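Local coordinates for nucleotidyltransferase (Thermus thermophilus HB8, PDB 1WWP), which is of uncharacterised function but probably acts as the all-helical substrate-binding partner of a nucleotidyltransferase, at residues Ala2-Leu15 with Phe100-Leu114. Numbering follows the deposited sequence.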
loop_
_atom_site.group_PDB
_atom_site.type_symbol
_atom_site.label_atom_id
_atom_site.label_comp_id
_atom_site.label_asym_id
_atom_site.label_seq_id
_atom_site.Cartn_x
_atom_site.Cartn_y
_atom_site.Cartn_z
ATOM N N ALA A 2 -13.672 -9.236 0.014
ATOM C CA ALA A 2 -13.334 -9.532 -1.376
ATOM C C ALA A 2 -14.217 -8.842 -2.426
ATOM O O ALA A 2 -13.879 -7.765 -2.911
ATOM C CB ALA A 2 -13.344 -11.045 -1.595
ATOM N N GLU A 3 -15.341 -9.469 -2.764
ATOM C CA GLU A 3 -16.281 -8.961 -3.771
ATOM C C GLU A 3 -16.557 -7.450 -3.793
ATOM O O GLU A 3 -16.408 -6.801 -4.832
ATOM C CB GLU A 3 -17.620 -9.703 -3.658
ATOM C CG GLU A 3 -17.530 -11.207 -3.902
ATOM C CD GLU A 3 -17.237 -12.007 -2.639
ATOM O OE1 GLU A 3 -16.243 -11.709 -1.942
ATOM O OE2 GLU A 3 -18.007 -12.947 -2.344
ATOM N N LYS A 4 -16.973 -6.895 -2.660
ATOM C CA LYS A 4 -17.285 -5.470 -2.576
ATOM C C LYS A 4 -16.044 -4.612 -2.830
ATOM O O LYS A 4 -16.113 -3.565 -3.484
ATOM C CB LYS A 4 -17.871 -5.156 -1.198
ATOM C CG LYS A 4 -18.880 -4.012 -1.173
ATOM C CD LYS A 4 -18.241 -2.669 -1.493
ATOM C CE LYS A 4 -19.230 -1.536 -1.275
ATOM N NZ LYS A 4 -18.638 -0.212 -1.597
ATOM N N ALA A 5 -14.908 -5.057 -2.305
ATOM C CA ALA A 5 -13.659 -4.334 -2.498
ATOM C C ALA A 5 -13.320 -4.419 -3.984
ATOM O O ALA A 5 -12.867 -3.451 -4.589
ATOM C CB ALA A 5 -12.555 -4.964 -1.661
ATOM N N LEU A 6 -13.570 -5.586 -4.567
ATOM C CA LEU A 6 -13.311 -5.817 -5.980
ATOM C C LEU A 6 -14.121 -4.875 -6.876
ATOM O O LEU A 6 -13.709 -4.567 -7.991
ATOM C CB LEU A 6 -13.626 -7.271 -6.337
ATOM C CG LEU A 6 -13.438 -7.703 -7.793
ATOM C CD1 LEU A 6 -12.063 -7.277 -8.330
ATOM C CD2 LEU A 6 -13.595 -9.210 -7.866
ATOM N N ALA A 7 -15.258 -4.408 -6.368
ATOM C CA ALA A 7 -16.150 -3.503 -7.107
ATOM C C ALA A 7 -15.572 -2.102 -7.244
ATOM O O ALA A 7 -15.688 -1.461 -8.292
ATOM C CB ALA A 7 -17.505 -3.436 -6.404
ATOM N N THR A 8 -14.949 -1.621 -6.174
ATOM C CA THR A 8 -14.352 -0.292 -6.180
ATOM C C THR A 8 -13.129 -0.297 -7.092
ATOM O O THR A 8 -12.827 0.704 -7.749
ATOM C CB THR A 8 -13.958 0.122 -4.766
ATOM O OG1 THR A 8 -12.962 -0.778 -4.265
ATOM C CG2 THR A 8 -15.173 0.048 -3.853
ATOM N N LEU A 9 -12.433 -1.431 -7.147
ATOM C CA LEU A 9 -11.264 -1.550 -8.014
ATOM C C LEU A 9 -11.682 -1.463 -9.485
ATOM O O LEU A 9 -11.086 -0.717 -10.268
ATOM C CB LEU A 9 -10.545 -2.887 -7.777
ATOM C CG LEU A 9 -9.488 -3.278 -8.828
ATOM C CD1 LEU A 9 -8.419 -2.214 -8.886
ATOM C CD2 LEU A 9 -8.875 -4.614 -8.496
ATOM N N LYS A 10 -12.700 -2.238 -9.856
ATOM C CA LYS A 10 -13.173 -2.257 -11.235
ATOM C C LYS A 10 -13.610 -0.883 -11.733
ATOM O O LYS A 10 -13.551 -0.607 -12.931
ATOM C CB LYS A 10 -14.295 -3.284 -11.394
ATOM C CG LYS A 10 -13.780 -4.713 -11.297
ATOM C CD LYS A 10 -14.842 -5.751 -11.613
ATOM C CE LYS A 10 -15.930 -5.793 -10.553
ATOM N NZ LYS A 10 -16.942 -6.841 -10.873
ATOM N N GLU A 11 -14.027 -0.019 -10.813
ATOM C CA GLU A 11 -14.427 1.332 -11.174
ATOM C C GLU A 11 -13.272 2.055 -11.866
ATOM O O GLU A 11 -13.489 2.873 -12.756
ATOM C CB GLU A 11 -14.800 2.142 -9.932
ATOM C CG GLU A 11 -16.040 1.684 -9.193
ATOM C CD GLU A 11 -16.453 2.675 -8.116
ATOM O OE1 GLU A 11 -16.658 3.857 -8.458
ATOM O OE2 GLU A 11 -16.577 2.281 -6.936
ATOM N N LEU A 12 -12.046 1.748 -11.458
ATOM C CA LEU A 12 -10.879 2.431 -12.000
ATOM C C LEU A 12 -9.935 1.576 -12.831
ATOM O O LEU A 12 -9.241 2.090 -13.700
ATOM C CB LEU A 12 -10.079 3.047 -10.854
ATOM C CG LEU A 12 -10.766 4.049 -9.926
ATOM C CD1 LEU A 12 -9.950 4.209 -8.643
ATOM C CD2 LEU A 12 -10.918 5.375 -10.633
ATOM N N ALA A 13 -9.898 0.276 -12.557
ATOM C CA ALA A 13 -8.985 -0.620 -13.266
ATOM C C ALA A 13 -9.195 -0.703 -14.778
ATOM O O ALA A 13 -8.273 -1.048 -15.517
ATOM C CB ALA A 13 -9.055 -2.011 -12.656
ATOM N N PHE A 14 -10.396 -0.374 -15.239
ATOM C CA PHE A 14 -10.705 -0.450 -16.664
ATOM C C PHE A 14 -10.693 0.889 -17.376
ATOM O O PHE A 14 -11.240 1.027 -18.469
ATOM C CB PHE A 14 -12.046 -1.154 -16.847
ATOM C CG PHE A 14 -12.069 -2.530 -16.254
ATOM C CD1 PHE A 14 -11.208 -3.515 -16.732
ATOM C CD2 PHE A 14 -12.914 -2.839 -15.192
ATOM C CE1 PHE A 14 -11.186 -4.785 -16.164
ATOM C CE2 PHE A 14 -12.899 -4.112 -14.616
ATOM C CZ PHE A 14 -12.030 -5.084 -15.108
ATOM N N LEU A 15 -10.045 1.871 -16.760
ATOM C CA LEU A 15 -9.950 3.197 -17.345
ATOM C C LEU A 15 -8.864 3.197 -18.406
ATOM O O LEU A 15 -7.725 2.812 -18.144
ATOM C CB LEU A 15 -9.630 4.235 -16.264
ATOM C CG LEU A 15 -10.739 4.432 -15.227
ATOM C CD1 LEU A 15 -10.325 5.486 -14.219
ATOM C CD2 LEU A 15 -12.018 4.850 -15.938
ATOM N N PHE A 100 -0.579 -0.422 -13.314
ATOM C CA PHE A 100 -1.925 -0.127 -13.788
ATOM C C PHE A 100 -2.306 -0.938 -15.022
ATOM O O PHE A 100 -3.467 -1.308 -15.186
ATOM C CB PHE A 100 -2.081 1.363 -14.107
ATOM C CG PHE A 100 -3.481 1.743 -14.495
ATOM C CD1 PHE A 100 -4.481 1.841 -13.529
ATOM C CD2 PHE A 100 -3.819 1.928 -15.831
ATOM C CE1 PHE A 100 -5.795 2.110 -13.887
ATOM C CE2 PHE A 100 -5.136 2.200 -16.200
ATOM C CZ PHE A 100 -6.127 2.290 -15.227
ATOM N N ARG A 101 -1.334 -1.210 -15.888
ATOM C CA ARG A 101 -1.596 -1.977 -17.105
ATOM C C ARG A 101 -1.991 -3.418 -16.800
ATOM O O ARG A 101 -2.648 -4.078 -17.610
ATOM C CB ARG A 101 -0.369 -1.987 -18.019
ATOM C CG ARG A 101 0.035 -0.626 -18.572
ATOM C CD ARG A 101 1.170 -0.761 -19.588
ATOM N NE ARG A 101 2.337 -1.435 -19.019
ATOM C CZ ARG A 101 3.441 -1.727 -19.698
ATOM N NH1 ARG A 101 3.539 -1.409 -20.982
ATOM N NH2 ARG A 101 4.451 -2.337 -19.089
ATOM N N ARG A 102 -1.602 -3.909 -15.632
ATOM C CA ARG A 102 -1.932 -5.274 -15.272
ATOM C C ARG A 102 -3.230 -5.393 -14.491
ATOM O O ARG A 102 -3.827 -6.466 -14.443
ATOM C CB ARG A 102 -0.791 -5.876 -14.461
ATOM C CG ARG A 102 0.545 -5.871 -15.194
ATOM C CD ARG A 102 1.708 -5.691 -14.234
ATOM N NE ARG A 102 2.931 -5.320 -14.938
ATOM C CZ ARG A 102 4.083 -5.019 -14.344
ATOM N NH1 ARG A 102 4.177 -5.041 -13.021
ATOM N NH2 ARG A 102 5.146 -4.698 -15.078
ATOM N N LEU A 103 -3.683 -4.298 -13.884
ATOM C CA LEU A 103 -4.901 -4.364 -13.081
ATOM C C LEU A 103 -6.112 -5.000 -13.755
ATOM O O LEU A 103 -6.857 -5.740 -13.108
ATOM C CB LEU A 103 -5.269 -2.979 -12.546
ATOM C CG LEU A 103 -4.200 -2.307 -11.680
ATOM C CD1 LEU A 103 -4.821 -1.108 -10.983
ATOM C CD2 LEU A 103 -3.643 -3.287 -10.641
ATOM N N PRO A 104 -6.332 -4.724 -15.057
ATOM C CA PRO A 104 -7.477 -5.305 -15.761
ATOM C C PRO A 104 -7.564 -6.812 -15.546
ATOM O O PRO A 104 -8.601 -7.330 -15.119
ATOM C CB PRO A 104 -7.195 -4.951 -17.220
ATOM C CG PRO A 104 -6.503 -3.631 -17.105
ATOM C CD PRO A 104 -5.547 -3.864 -15.966
ATOM N N ASP A 105 -6.471 -7.511 -15.848
ATOM C CA ASP A 105 -6.422 -8.961 -15.690
ATOM C C ASP A 105 -6.595 -9.387 -14.237
ATOM O O ASP A 105 -7.318 -10.338 -13.954
ATOM C CB ASP A 105 -5.100 -9.515 -16.221
ATOM C CG ASP A 105 -4.950 -9.327 -17.721
ATOM O OD1 ASP A 105 -5.021 -8.170 -18.186
ATOM O OD2 ASP A 105 -4.759 -10.336 -18.437
ATOM N N TYR A 106 -5.928 -8.694 -13.317
ATOM C CA TYR A 106 -6.045 -9.050 -11.903
ATOM C C TYR A 106 -7.499 -8.955 -11.475
ATOM O O TYR A 106 -8.020 -9.856 -10.821
ATOM C CB TYR A 106 -5.194 -8.134 -11.025
ATOM C CG TYR A 106 -3.718 -8.230 -11.283
ATOM C CD1 TYR A 106 -3.171 -9.342 -11.926
ATOM C CD2 TYR A 106 -2.851 -7.220 -10.859
ATOM C CE1 TYR A 106 -1.800 -9.445 -12.139
ATOM C CE2 TYR A 106 -1.469 -7.317 -11.070
ATOM C CZ TYR A 106 -0.959 -8.429 -11.710
ATOM O OH TYR A 106 0.388 -8.532 -11.930
ATOM N N ALA A 107 -8.159 -7.868 -11.874
ATOM C CA ALA A 107 -9.558 -7.659 -11.530
ATOM C C ALA A 107 -10.416 -8.824 -12.031
ATOM O O ALA A 107 -11.236 -9.362 -11.289
ATOM C CB ALA A 107 -10.048 -6.342 -12.127
ATOM N N ARG A 108 -10.226 -9.220 -13.284
ATOM C CA ARG A 108 -11.006 -10.321 -13.847
ATOM C C ARG A 108 -10.702 -11.635 -13.130
ATOM O O ARG A 108 -11.614 -12.359 -12.736
ATOM C CB ARG A 108 -10.712 -10.480 -15.342
ATOM C CG ARG A 108 -11.009 -9.243 -16.188
ATOM C CD ARG A 108 -10.521 -9.420 -17.622
ATOM N NE ARG A 108 -10.514 -8.155 -18.355
ATOM C CZ ARG A 108 -11.605 -7.478 -18.697
ATOM N NH1 ARG A 108 -12.807 -7.941 -18.379
ATOM N NH2 ARG A 108 -11.496 -6.329 -19.352
ATOM N N LEU A 109 -9.417 -11.941 -12.964
ATOM C CA LEU A 109 -9.009 -13.177 -12.291
ATOM C C LEU A 109 -9.674 -13.302 -10.917
ATOM O O LEU A 109 -10.270 -14.331 -10.594
ATOM C CB LEU A 109 -7.486 -13.203 -12.122
ATOM C CG LEU A 109 -6.722 -14.519 -11.892
ATOM C CD1 LEU A 109 -5.883 -14.375 -10.647
ATOM C CD2 LEU A 109 -7.666 -15.709 -11.782
HETATM N N MSE A 110 -9.582 -12.244 -10.118
HETATM C CA MSE A 110 -10.160 -12.262 -8.785
HETATM C C MSE A 110 -11.662 -12.408 -8.795
HETATM O O MSE A 110 -12.227 -13.108 -7.950
HETATM C CB MSE A 110 -9.756 -11.006 -8.007
HETATM C CG MSE A 110 -8.259 -10.958 -7.705
HETATM SE SE MSE A 110 -7.647 -9.620 -6.440
HETATM C CE MSE A 110 -7.361 -8.102 -7.617
ATOM N N GLU A 111 -12.311 -11.748 -9.749
ATOM C CA GLU A 111 -13.761 -11.809 -9.870
ATOM C C GLU A 111 -14.190 -13.241 -10.184
ATOM O O GLU A 111 -15.149 -13.754 -9.618
ATOM C CB GLU A 111 -14.226 -10.862 -10.985
ATOM C CG GLU A 111 -15.742 -10.739 -11.131
ATOM C CD GLU A 111 -16.162 -9.685 -12.156
ATOM O OE1 GLU A 111 -17.373 -9.379 -12.221
ATOM O OE2 GLU A 111 -15.294 -9.165 -12.897
ATOM N N GLN A 112 -13.459 -13.882 -11.084
ATOM C CA GLN A 112 -13.759 -15.246 -11.489
ATOM C C GLN A 112 -13.454 -16.260 -10.400
ATOM O O GLN A 112 -14.206 -17.216 -10.203
ATOM C CB GLN A 112 -12.965 -15.609 -12.748
ATOM C CG GLN A 112 -13.492 -14.988 -14.022
ATOM C CD GLN A 112 -12.641 -15.341 -15.220
ATOM O OE1 GLN A 112 -12.278 -16.500 -15.415
ATOM N NE2 GLN A 112 -12.321 -14.343 -16.036
ATOM N N VAL A 113 -12.351 -16.066 -9.691
ATOM C CA VAL A 113 -12.012 -17.017 -8.639
ATOM C C VAL A 113 -13.021 -16.909 -7.516
ATOM O O VAL A 113 -13.542 -17.913 -7.063
ATOM C CB VAL A 113 -10.597 -16.778 -8.086
ATOM C CG1 VAL A 113 -10.272 -17.825 -7.005
ATOM C CG2 VAL A 113 -9.589 -16.872 -9.217
ATOM N N LEU A 114 -13.316 -15.689 -7.078
ATOM C CA LEU A 114 -14.271 -15.510 -5.989
ATOM C C LEU A 114 -15.587 -16.199 -6.323
ATOM O O LEU A 114 -16.211 -16.818 -5.454
ATOM C CB LEU A 114 -14.495 -14.022 -5.714
ATOM C CG LEU A 114 -13.288 -13.308 -5.099
ATOM C CD1 LEU A 114 -13.580 -11.829 -4.919
ATOM C CD2 LEU A 114 -12.945 -13.960 -3.776
#
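With CG anti to the backbone N (chi1 179°), Leu6 directs both methyls at the last helix, where CD2 comes within 3.3 Å of Glu111 CA and CD1 faces the carbonyl of Ala107. Its side chain is a knob in the hole formed by Ala107, Met110, Glu111 and Leu114. Lys10 CG lies beside the backbone N, and the chain then bends at chi3, which carries NZ to 2.9 Å from Glu111 OE1; the two chains meet nearly at right angles in a salt bridge whose hydrogen bond is weak. Leu9 CD2 lies 3.9 Å from CE of selenomethionine Met110, and Ala13 CB rests 3.9 Å from Leu103 CB. The pairing is roughly antiparallel: the axes of segments 2-13 and 100-114 approach to 9.6 Å at 142°, and here the N-terminal helix 2-13 lies on helix 93-116 in an all-helical bundle. Helix 20-49 adds to the same core, with Phe37 touching Met110 and Ala26 touching Leu103. Beyond the end of the first helix, Phe14 sets CE1 3.5 Å above one face of the Arg108 guanidinium, the two planes 43° apart, while its CZ reaches 3.8 Å from Ala107 CB. The Phe100 ring instead turns its edge to the backbone, receiving Leu12 O and Leu15 O near its plane, the latter 3.3 Å from CE2. At the far end, Ala2 CB presses tightly on Leu114 CD1.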